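Local coordinates for transmembrane beta-barrels (Synthetic construct, PDB 6X9Z), which folds as a de novo designed eight-stranded transmembrane beta-barrel, built to span a lipid membrane, at residues G6-Y11 with G26-A31; F37-Y42 with Y69-F74. One frame throughout, in Å; residues are numbered along the deposited sequence.

Interaction 1 of 2, residues G6-Y11 with G26-A31; sequences GTLMVY and GGAQYA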
loop_
_atom_site.group_PDB
_atom_site.type_symbol
_atom_site.label_atom_id
_atom_site.label_comp_id
_atom_site.label_asym_id
_atom_site.label_seq_id
_atom_site.Cartn_x
_atom_site.Cartn_y
_atom_site.Cartn_z
ATOM N N GLY A 6 1.294 14.915 7.827
ATOM C CA GLY A 6 2.689 14.741 8.150
ATOM C C GLY A 6 3.032 13.384 8.720
ATOM O O GLY A 6 4.217 13.101 8.932
ATOM N N THR A 7 2.033 12.547 8.989
ATOM C CA THR A 7 2.293 11.190 9.452
ATOM C C THR A 7 3.042 10.419 8.376
ATOM O O THR A 7 2.618 10.389 7.216
ATOM C CB THR A 7 0.986 10.482 9.801
ATOM O OG1 THR A 7 0.369 11.138 10.917
ATOM C CG2 THR A 7 1.249 9.024 10.157
ATOM N N LEU A 8 4.164 9.817 8.751
ATOM C CA LEU A 8 4.947 8.976 7.858
ATOM C C LEU A 8 4.929 7.553 8.388
ATOM O O LEU A 8 5.201 7.321 9.572
ATOM C CB LEU A 8 6.386 9.476 7.738
ATOM C CG LEU A 8 7.264 8.722 6.734
ATOM C CD1 LEU A 8 6.744 8.895 5.326
ATOM C CD2 LEU A 8 8.711 9.193 6.840
ATOM N N MET A 9 4.599 6.606 7.520
ATOM C CA MET A 9 4.558 5.207 7.906
ATOM C C MET A 9 5.283 4.381 6.859
ATOM O O MET A 9 5.007 4.510 5.663
ATOM C CB MET A 9 3.120 4.727 8.085
ATOM C CG MET A 9 2.480 5.281 9.347
ATOM S SD MET A 9 0.890 4.514 9.645
ATOM C CE MET A 9 -0.004 5.160 8.239
ATOM N N VAL A 10 6.215 3.555 7.316
ATOM C CA VAL A 10 6.902 2.594 6.468
ATOM C C VAL A 10 6.168 1.268 6.582
ATOM O O VAL A 10 5.834 0.827 7.688
ATOM C CB VAL A 10 8.376 2.445 6.881
ATOM C CG1 VAL A 10 9.025 1.298 6.125
ATOM C CG2 VAL A 10 9.122 3.743 6.636
ATOM N N TYR A 11 5.907 0.638 5.440
ATOM C CA TYR A 11 5.179 -0.615 5.406
ATOM C C TYR A 11 5.982 -1.659 4.647
ATOM O O TYR A 11 6.831 -1.332 3.812
ATOM C CB TYR A 11 3.796 -0.443 4.762
ATOM C CG TYR A 11 3.815 -0.100 3.286
ATOM C CD1 TYR A 11 3.878 -1.102 2.324
ATOM C CD2 TYR A 11 3.745 1.219 2.854
ATOM C CE1 TYR A 11 3.883 -0.808 0.979
ATOM C CE2 TYR A 11 3.750 1.526 1.503
ATOM C CZ TYR A 11 3.820 0.505 0.569
ATOM O OH TYR A 11 3.822 0.795 -0.778
ATOM N N GLY A 26 8.045 -3.095 -0.240
ATOM C CA GLY A 26 8.411 -2.226 0.863
ATOM C C GLY A 26 8.309 -0.782 0.424
ATOM O O GLY A 26 8.706 -0.444 -0.698
ATOM N N GLY A 27 7.774 0.081 1.284
ATOM C CA GLY A 27 7.584 1.467 0.901
ATOM C C GLY A 27 7.123 2.390 2.013
ATOM O O GLY A 27 7.350 2.108 3.195
ATOM N N ALA A 28 6.461 3.488 1.648
ATOM C CA ALA A 28 5.988 4.442 2.639
ATOM C C ALA A 28 4.689 5.076 2.174
ATOM O O ALA A 28 4.435 5.211 0.974
ATOM C CB ALA A 28 7.033 5.527 2.916
ATOM N N GLN A 29 3.870 5.462 3.145
ATOM C CA GLN A 29 2.654 6.228 2.914
ATOM C C GLN A 29 2.736 7.494 3.752
ATOM O O GLN A 29 2.894 7.424 4.976
ATOM C CB GLN A 29 1.410 5.408 3.267
ATOM C CG GLN A 29 1.191 4.212 2.341
ATOM C CD GLN A 29 -0.022 3.374 2.718
ATOM O OE1 GLN A 29 -0.525 3.457 3.839
ATOM N NE2 GLN A 29 -0.498 2.564 1.776
ATOM N N TYR A 30 2.635 8.644 3.095
ATOM C CA TYR A 30 2.763 9.937 3.748
ATOM C C TYR A 30 1.451 10.691 3.592
ATOM O O TYR A 30 1.022 10.968 2.468
ATOM C CB TYR A 30 3.930 10.730 3.157
ATOM C CG TYR A 30 4.112 12.096 3.777
ATOM C CD1 TYR A 30 3.663 13.235 3.127
ATOM C CD2 TYR A 30 4.722 12.245 5.016
ATOM C CE1 TYR A 30 3.818 14.482 3.687
ATOM C CE2 TYR A 30 4.883 13.494 5.585
ATOM C CZ TYR A 30 4.426 14.607 4.912
ATOM O OH TYR A 30 4.576 15.859 5.454
ATOM N N ALA A 31 0.814 11.010 4.716
ATOM C CA ALA A 31 -0.439 11.758 4.707
ATOM C C ALA A 31 -0.129 13.229 4.471
ATOM O O ALA A 31 0.497 13.881 5.313
ATOM C CB ALA A 31 -1.192 11.560 6.019
#
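Met9 and Gln29 form an antiparallel hydrogen-bonded pair, as do Tyr11 and Gly27, between strand segments whose axes approach to 4.6 Å at 158°. Gln29 N to Met9 O measures 2.9 Å, and Tyr11 N bonds to Gly27 O. Before the strand begins, Gly6 N still bonds to Ala31 O at 2.8 Å.

On the face bearing Met9 and Gln29, the Tyr11 ring folds back across glycine. Its CG lies between the backbone N and the carbonyl carbon (chi1 67°), and Gly27 CA sits over one face of the Tyr11 ring, 4.1 Å from its centroid, a CH-pi contact. Tyr11 CE2 also comes within 3.8 Å of Gln29 CG. Tyr11 OH and Gln29 NE2 each bond to Asp39, one on either carboxylate oxygen, which anchors both polar ends.

On the other face, Leu8 and Tyr30 cross at about a right angle: Leu8 CD1 meets the edge of the Tyr30 ring, 3.9 Å from Tyr30 CD2. Leu8 CD1 also lies 4.2 Å from Ala28 CB. Tyrosine laid over a cross-strand glycine, with its hydroxyl tied to an acid, resembles the mortise-tenon motif of outer-membrane barrels, here within a beta hairpin.

Interaction 2 of 2, residues F37-Y42 with Y69-F74; sequences FLDVGY and YVKAGF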
loop_
_atom_site.group_PDB
_atom_site.type_symbol
_atom_site.label_atom_id
_atom_site.label_comp_id
_atom_site.label_asym_id
_atom_site.label_seq_id
_atom_site.Cartn_x
_atom_site.Cartn_y
_atom_site.Cartn_z
ATOM N N PHE A 37 -3.149 11.005 0.810
ATOM C CA PHE A 37 -1.812 10.545 1.142
ATOM C C PHE A 37 -1.078 10.170 -0.136
ATOM O O PHE A 37 -1.698 9.835 -1.149
ATOM C CB PHE A 37 -1.834 9.356 2.115
ATOM C CG PHE A 37 -2.481 8.112 1.560
ATOM C CD1 PHE A 37 -1.709 7.108 0.995
ATOM C CD2 PHE A 37 -3.855 7.937 1.625
ATOM C CE1 PHE A 37 -2.299 5.963 0.494
ATOM C CE2 PHE A 37 -4.448 6.795 1.118
ATOM C CZ PHE A 37 -3.669 5.806 0.559
ATOM N N LEU A 38 0.245 10.257 -0.078
ATOM C CA LEU A 38 1.113 9.783 -1.140
ATOM C C LEU A 38 1.659 8.417 -0.759
ATOM O O LEU A 38 1.794 8.088 0.422
ATOM C CB LEU A 38 2.260 10.763 -1.400
ATOM C CG LEU A 38 1.799 12.155 -1.839
ATOM C CD1 LEU A 38 2.973 13.121 -1.961
ATOM C CD2 LEU A 38 1.030 12.075 -3.149
ATOM N N ASP A 39 1.946 7.614 -1.778
ATOM C CA ASP A 39 2.462 6.268 -1.586
ATOM C C ASP A 39 3.598 6.058 -2.572
ATOM O O ASP A 39 3.437 6.302 -3.770
ATOM C CB ASP A 39 1.363 5.219 -1.788
ATOM C CG ASP A 39 1.747 3.852 -1.254
ATOM O OD1 ASP A 39 2.936 3.478 -1.342
ATOM O OD2 ASP A 39 0.853 3.143 -0.743
ATOM N N VAL A 40 4.748 5.648 -2.056
ATOM C CA VAL A 40 5.873 5.200 -2.860
ATOM C C VAL A 40 6.327 3.868 -2.291
ATOM O O VAL A 40 6.205 3.609 -1.089
ATOM C CB VAL A 40 7.037 6.216 -2.876
ATOM C CG1 VAL A 40 6.590 7.530 -3.504
ATOM C CG2 VAL A 40 7.555 6.449 -1.467
ATOM N N GLY A 41 6.844 3.013 -3.165
ATOM C CA GLY A 41 7.290 1.712 -2.721
ATOM C C GLY A 41 8.085 0.965 -3.768
ATOM O O GLY A 41 7.869 1.141 -4.969
ATOM N N TYR A 42 9.021 0.140 -3.316
ATOM C CA TYR A 42 9.814 -0.718 -4.184
ATOM C C TYR A 42 9.366 -2.153 -3.955
ATOM O O TYR A 42 9.278 -2.605 -2.807
ATOM C CB TYR A 42 11.309 -0.559 -3.902
ATOM C CG TYR A 42 12.217 -1.308 -4.856
ATOM C CD1 TYR A 42 12.704 -0.703 -6.008
ATOM C CD2 TYR A 42 12.593 -2.618 -4.599
ATOM C CE1 TYR A 42 13.538 -1.387 -6.879
ATOM C CE2 TYR A 42 13.424 -3.308 -5.462
ATOM C CZ TYR A 42 13.896 -2.687 -6.599
ATOM O OH TYR A 42 14.726 -3.370 -7.463
ATOM N N TYR A 69 -8.612 2.708 3.576
ATOM C CA TYR A 69 -8.015 3.528 2.533
ATOM C C TYR A 69 -8.312 2.913 1.175
ATOM O O TYR A 69 -8.486 1.698 1.048
ATOM C CB TYR A 69 -6.497 3.689 2.725
ATOM C CG TYR A 69 -5.700 2.418 2.551
ATOM C CD1 TYR A 69 -5.142 2.091 1.322
ATOM C CD2 TYR A 69 -5.503 1.544 3.614
ATOM C CE1 TYR A 69 -4.416 0.931 1.151
ATOM C CE2 TYR A 69 -4.775 0.376 3.451
ATOM C CZ TYR A 69 -4.235 0.078 2.216
ATOM O OH TYR A 69 -3.511 -1.078 2.046
ATOM N N VAL A 70 -8.395 3.776 0.171
ATOM C CA VAL A 70 -8.397 3.377 -1.229
ATOM C C VAL A 70 -7.264 4.139 -1.898
ATOM O O VAL A 70 -6.980 5.286 -1.535
ATOM C CB VAL A 70 -9.756 3.648 -1.915
ATOM C CG1 VAL A 70 -10.105 5.126 -1.871
ATOM C CG2 VAL A 70 -9.770 3.121 -3.355
ATOM N N LYS A 71 -6.576 3.488 -2.827
ATOM C CA LYS A 71 -5.416 4.115 -3.437
ATOM C C LYS A 71 -5.287 3.637 -4.870
ATOM O O LYS A 71 -5.793 2.575 -5.242
ATOM C CB LYS A 71 -4.133 3.814 -2.654
ATOM C CG LYS A 71 -3.608 2.403 -2.828
ATOM C CD LYS A 71 -2.332 2.199 -2.028
ATOM C CE LYS A 71 -1.718 0.837 -2.317
ATOM N NZ LYS A 71 -0.523 0.562 -1.476
ATOM N N ALA A 72 -4.610 4.449 -5.674
ATOM C CA ALA A 72 -4.297 4.095 -7.047
ATOM C C ALA A 72 -2.956 4.714 -7.403
ATOM O O ALA A 72 -2.563 5.741 -6.845
ATOM C CB ALA A 72 -5.385 4.559 -8.025
ATOM N N GLY A 73 -2.256 4.073 -8.332
ATOM C CA GLY A 73 -0.976 4.577 -8.780
ATOM C C GLY A 73 -0.465 3.857 -10.010
ATOM O O GLY A 73 -1.254 3.352 -10.816
ATOM N N PHE A 74 0.855 3.796 -10.159
ATOM C CA PHE A 74 1.472 3.144 -11.302
ATOM C C PHE A 74 2.707 2.386 -10.843
ATOM O O PHE A 74 3.404 2.805 -9.915
ATOM C CB PHE A 74 1.847 4.156 -12.392
ATOM C CG PHE A 74 0.675 4.912 -12.942
ATOM C CD1 PHE A 74 -0.052 4.408 -14.004
ATOM C CD2 PHE A 74 0.295 6.124 -12.391
ATOM C CE1 PHE A 74 -1.134 5.100 -14.512
ATOM C CE2 PHE A 74 -0.789 6.819 -12.893
ATOM C CZ PHE A 74 -1.502 6.306 -13.956
#
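Lys71 reaches across the barrel interior to Phe37 and Asp39, between segments whose axes stay 8.5 Å apart and whose directions differ by 51°, too distant for backbone pairing. Lys71 CB packs 3.8 Å from Phe37 CZ. The first torsion (chi1 74°) sets CG between the backbone N and the carbonyl carbon, and the chain is extended from there on. Further out, Lys71 CD passes 3.6 Å from Asp39 OD2, and CE follows it past the same oxygen. At the tip Lys71 NZ donates to Asp39 OD2 over 3.0 Å in a salt bridge, approaching from above the carboxylate plane, 41° out of it.

The Phe37 side chain crosses those of Lys71 and Tyr69 at about a right angle. Phe37 CE2 touches Tyr69 CB at 4.1 Å, which places an apolar patch next to the ion pair.

With the amide of Gln29, Lys71 makes a second donor to Asp39 OD2, in a buried residue; together they would probably favour the ionised acid. Besides Asp39, Lys71 NZ has long, weak ion pairs with Glu53 and Glu103, while Tyr69 OH bonds to Glu103. Strand 49-59 lies between the two strands in the sheet, its Ser59 touching Phe37 and Tyr69, and strand 22-31 flanks Asp39 through Gln29.

How the interactions relate
From the N terminus, interaction 1 comes first: 6-11 meets 26-31 after 14 intervening residues and closes the hairpin of strands 8-17 and 22-31. The chain then turns into strand 36-45, where interaction 2 opens. Its loop holds 26 residues, including all of strand 49-59, and closes at 69-74. The two contacts are therefore in series, neither nesting nor crossing. Their centres lie 10 Å apart, joined by probable hydrogen bonds from Tyr42 N to Gly26 O (2.7 Å) and from Ala28 N to Val40 O (2.8 Å). Interaction 1 thus links sheet neighbours through their backbones, whereas interaction 2 uses side chains to connect strands two places apart around the barrel.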